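Local coordinates for PpBBE-like 1 D396N (Physcomitrella patens subsp. patens, PDB 6EO5), which is a flavin-dependent berberine bridge enzyme homolog of the VAO family that acts as a cellobiose oxidase in its native form, at residues F239-P250 with I364-S372. Sequence-based numbering, arbitrary orientation.
Sequences FKSFQSWGLNVP and IYNLYGSQS
Phe239 and Tyr365 begin the apolar half of this contact, where helix 235-246 lies over the seven-stranded antiparallel sheet and runs nearly along strand 361-367; the axes of segments 239-246 and 364-367 are 13° apart. With CG anti to the backbone N, Phe239 is carried onto the tyrosine: its CE1 corner sits over one face of the Tyr365 ring, toward the rim, with the two planes tilted 56° and the centroids 4.7 Å apart. One turn on, Phe242 reaches the base of the same side chain, CE2 lying 3.9 Å from Tyr365 CB and CZ also near Tyr365 O. Met351 of helix 345-355 packs beside Phe239 and Tyr365, while Phe285 of helix 279-288 adjoins Phe242. Leu367 then forks: CD1 meets Gly246 O at 3.8 Å, and CD2 meets Val249 CB at 3.9 Å. The same valine's CG2 also lies over the centre of the Trp245 ring.

Past the strand the contact turns polar. Gln371, bent at chi2, brings its amide against the 246-249 turn, and NE2 donates to Leu247 O at 2.8 Å. That oxygen lies close to the Gln371 amide plane, while NE2 stands 31° out of the Leu247 carbonyl plane. One water bridges Gln371 OE1 and Gly246 O; a second links Leu247 O to Ser370 OG. Arg161 binds Val249 O and Pro250 O, and also Tyr368 O, so it joins both loops. Gly246 O thus receives a water, and Leu247 O the Gln371 amide and a water, which ties the loop after the strand to the 246-249 turn, while apolar contacts seat the helix on the sheet.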
loop_
_atom_site.group_PDB
_atom_site.type_symbol
_atom_site.label_atom_id
_atom_site.label_comp_id
_atom_site.label_asym_id
_atom_site.label_seq_id
_atom_site.Cartn_x
_atom_site.Cartn_y
_atom_site.Cartn_z
ATOM N N PHE A 239 15.064 19.523 0.957
ATOM C CA PHE A 239 14.119 18.910 1.884
ATOM C C PHE A 239 13.449 19.957 2.766
ATOM O O PHE A 239 12.232 19.898 2.985
ATOM C CB PHE A 239 14.788 17.839 2.758
ATOM C CG PHE A 239 13.790 17.056 3.551
ATOM C CD1 PHE A 239 13.053 16.049 2.944
ATOM C CD2 PHE A 239 13.504 17.389 4.864
ATOM C CE1 PHE A 239 12.087 15.355 3.636
ATOM C CE2 PHE A 239 12.531 16.690 5.576
ATOM C CZ PHE A 239 11.823 15.670 4.952
ATOM N N LYS A 240 14.221 20.922 3.284
ATOM C CA LYS A 240 13.627 21.982 4.095
ATOM C C LYS A 240 12.574 22.752 3.308
ATOM O O LYS A 240 11.497 23.062 3.831
ATOM C CB LYS A 240 14.709 22.930 4.606
ATOM C CG LYS A 240 14.222 23.948 5.619
ATOM C CD LYS A 240 15.415 24.637 6.275
ATOM C CE LYS A 240 14.993 25.828 7.123
ATOM N NZ LYS A 240 13.739 25.476 7.830
ATOM N N SER A 241 12.859 23.050 2.039
ATOM C CA SER A 241 11.889 23.763 1.218
ATOM C C SER A 241 10.641 22.927 0.976
ATOM O O SER A 241 9.528 23.465 0.935
ATOM C CB SER A 241 12.518 24.169 -0.103
ATOM O OG SER A 241 11.550 24.838 -0.874
ATOM N N PHE A 242 10.809 21.612 0.805
ATOM C CA PHE A 242 9.661 20.713 0.695
ATOM C C PHE A 242 8.779 20.786 1.938
ATOM O O PHE A 242 7.552 20.914 1.832
ATOM C CB PHE A 242 10.150 19.284 0.440
ATOM C CG PHE A 242 9.111 18.219 0.684
ATOM C CD1 PHE A 242 7.987 18.112 -0.138
ATOM C CD2 PHE A 242 9.276 17.299 1.723
ATOM C CE1 PHE A 242 7.032 17.120 0.078
ATOM C CE2 PHE A 242 8.332 16.301 1.954
ATOM C CZ PHE A 242 7.200 16.213 1.123
ATOM N N GLN A 243 9.394 20.723 3.131
ATOM C CA GLN A 243 8.645 20.802 4.389
ATOM C C GLN A 243 7.883 22.117 4.516
ATOM O O GLN A 243 6.703 22.129 4.880
ATOM C CB GLN A 243 9.585 20.649 5.577
ATOM C CG GLN A 243 9.873 19.231 5.966
ATOM C CD GLN A 243 10.413 19.128 7.382
ATOM O OE1 GLN A 243 10.354 18.067 8.000
ATOM N NE2 GLN A 243 10.953 20.233 7.899
ATOM N N SER A 244 8.560 23.243 4.267
ATOM C CA SER A 244 7.898 24.540 4.368
ATOM C C SER A 244 6.737 24.629 3.398
ATOM O O SER A 244 5.629 25.016 3.776
ATOM C CB SER A 244 8.891 25.660 4.098
ATOM O OG SER A 244 10.041 25.488 4.891
ATOM N N TRP A 245 6.982 24.261 2.137
ATOM C CA TRP A 245 5.944 24.283 1.114
ATOM C C TRP A 245 4.798 23.335 1.456
ATOM O O TRP A 245 3.617 23.676 1.264
ATOM C CB TRP A 245 6.564 23.916 -0.236
ATOM C CG TRP A 245 5.568 23.658 -1.353
ATOM C CD1 TRP A 245 4.914 24.593 -2.092
ATOM C CD2 TRP A 245 5.147 22.377 -1.867
ATOM N NE1 TRP A 245 4.108 23.985 -3.022
ATOM C CE2 TRP A 245 4.232 22.626 -2.907
ATOM C CE3 TRP A 245 5.457 21.048 -1.546
ATOM C CZ2 TRP A 245 3.624 21.599 -3.635
ATOM C CZ3 TRP A 245 4.844 20.028 -2.268
ATOM C CH2 TRP A 245 3.941 20.310 -3.297
ATOM N N GLY A 246 5.135 22.134 1.963
ATOM C CA GLY A 246 4.133 21.103 2.191
ATOM C C GLY A 246 3.066 21.498 3.190
ATOM O O GLY A 246 1.914 21.063 3.074
ATOM N N LEU A 247 3.424 22.336 4.168
ATOM C CA LEU A 247 2.470 22.796 5.171
ATOM C C LEU A 247 1.259 23.507 4.572
ATOM O O LEU A 247 0.231 23.604 5.248
ATOM C CB LEU A 247 3.164 23.727 6.164
ATOM C CG LEU A 247 4.034 22.982 7.182
ATOM C CD1 LEU A 247 5.085 23.868 7.835
ATOM C CD2 LEU A 247 3.138 22.341 8.232
ATOM N N ASN A 248 1.341 24.004 3.324
ATOM C CA ASN A 248 0.288 24.862 2.783
ATOM C C ASN A 248 -0.223 24.413 1.418
ATOM O O ASN A 248 -0.818 25.219 0.695
ATOM C CB ASN A 248 0.777 26.310 2.695
ATOM C CG ASN A 248 1.089 26.896 4.053
ATOM O OD1 ASN A 248 2.247 27.158 4.376
ATOM N ND2 ASN A 248 0.055 27.084 4.867
ATOM N N VAL A 249 -0.025 23.153 1.054
ATOM C CA VAL A 249 -0.407 22.667 -0.265
ATOM C C VAL A 249 -1.909 22.409 -0.301
ATOM O O VAL A 249 -2.422 21.671 0.553
ATOM C CB VAL A 249 0.382 21.402 -0.624
ATOM C CG1 VAL A 249 -0.064 20.868 -1.968
ATOM C CG2 VAL A 249 1.892 21.696 -0.600
ATOM N N PRO A 250 -2.643 22.991 -1.251
ATOM C CA PRO A 250 -4.086 22.737 -1.331
ATOM C C PRO A 250 -4.357 21.331 -1.830
ATOM O O PRO A 250 -3.514 20.697 -2.467
ATOM C CB PRO A 250 -4.590 23.788 -2.330
ATOM C CG PRO A 250 -3.354 24.157 -3.141
ATOM C CD PRO A 250 -2.184 24.002 -2.225
ATOM N N ILE A 364 11.303 8.031 0.443
ATOM C CA ILE A 364 10.178 8.674 -0.230
ATOM C C ILE A 364 9.226 9.221 0.830
ATOM O O ILE A 364 8.888 8.516 1.785
ATOM C CB ILE A 364 9.446 7.685 -1.163
ATOM C CG1 ILE A 364 10.402 7.121 -2.208
ATOM C CG2 ILE A 364 8.205 8.314 -1.833
ATOM C CD1 ILE A 364 9.747 6.107 -3.103
ATOM N N TYR A 365 8.765 10.464 0.640
ATOM C CA TYR A 365 7.985 11.192 1.643
ATOM C C TYR A 365 6.639 11.558 1.035
ATOM O O TYR A 365 6.559 12.491 0.230
ATOM C CB TYR A 365 8.728 12.448 2.104
ATOM C CG TYR A 365 10.156 12.213 2.571
ATOM C CD1 TYR A 365 11.175 11.942 1.662
ATOM C CD2 TYR A 365 10.493 12.288 3.919
ATOM C CE1 TYR A 365 12.485 11.736 2.089
ATOM C CE2 TYR A 365 11.803 12.088 4.351
ATOM C CZ TYR A 365 12.794 11.811 3.430
ATOM O OH TYR A 365 14.099 11.617 3.842
ATOM N N ASN A 366 5.582 10.835 1.407
ATOM C CA ASN A 366 4.239 11.111 0.895
ATOM C C ASN A 366 3.593 12.215 1.717
ATOM O O ASN A 366 3.502 12.100 2.940
ATOM C CB ASN A 366 3.365 9.864 0.948
ATOM C CG ASN A 366 3.823 8.800 0.002
ATOM O OD1 ASN A 366 4.570 9.072 -0.932
ATOM N ND2 ASN A 366 3.371 7.568 0.232
ATOM N N LEU A 367 3.117 13.264 1.053
ATOM C CA LEU A 367 2.567 14.407 1.769
ATOM C C LEU A 367 1.129 14.125 2.194
ATOM O O LEU A 367 0.308 13.692 1.379
ATOM C CB LEU A 367 2.633 15.654 0.892
ATOM C CG LEU A 367 2.051 16.912 1.525
ATOM C CD1 LEU A 367 3.014 17.426 2.583
ATOM C CD2 LEU A 367 1.757 17.972 0.466
ATOM N N TYR A 368 0.833 14.351 3.484
ATOM C CA TYR A 368 -0.524 14.268 4.004
ATOM C C TYR A 368 -0.990 15.716 4.236
ATOM O O TYR A 368 -1.352 16.410 3.277
ATOM C CB TYR A 368 -0.609 13.406 5.262
ATOM C CG TYR A 368 -0.486 11.904 5.047
ATOM C CD1 TYR A 368 0.648 11.347 4.453
ATOM C CD2 TYR A 368 -1.498 11.043 5.461
ATOM C CE1 TYR A 368 0.762 9.977 4.261
ATOM C CE2 TYR A 368 -1.392 9.672 5.272
ATOM C CZ TYR A 368 -0.259 9.147 4.675
ATOM O OH TYR A 368 -0.141 7.785 4.503
ATOM N N GLY A 369 -1.015 16.177 5.486
ATOM C CA GLY A 369 -1.259 17.579 5.764
ATOM C C GLY A 369 -2.709 17.896 6.085
ATOM O O GLY A 369 -3.638 17.157 5.753
ATOM N N SER A 370 -2.894 19.061 6.713
ATOM C CA SER A 370 -4.202 19.454 7.220
ATOM C C SER A 370 -5.218 19.728 6.106
ATOM O O SER A 370 -6.423 19.555 6.330
ATOM C CB SER A 370 -4.052 20.680 8.115
ATOM O OG SER A 370 -3.537 21.766 7.366
ATOM N N GLN A 371 -4.773 20.152 4.914
ATOM C CA GLN A 371 -5.692 20.358 3.788
ATOM C C GLN A 371 -6.131 19.053 3.131
ATOM O O GLN A 371 -7.091 19.063 2.348
ATOM C CB GLN A 371 -5.079 21.248 2.685
ATOM C CG GLN A 371 -4.393 22.538 3.117
ATOM C CD GLN A 371 -3.040 22.289 3.791
ATOM O OE1 GLN A 371 -2.547 21.157 3.815
ATOM N NE2 GLN A 371 -2.447 23.333 4.344
ATOM N N SER A 372 -5.464 17.938 3.413
ATOM C CA SER A 372 -5.758 16.699 2.709
ATOM C C SER A 372 -7.060 16.096 3.205
ATOM O O SER A 372 -7.431 16.226 4.376
ATOM C CB SER A 372 -4.631 15.681 2.892
ATOM O OG SER A 372 -4.636 15.146 4.216
HETATM O O HOH W 1 -0.274 20.349 4.610
HETATM O O HOH W 2 -1.069 23.116 7.973
#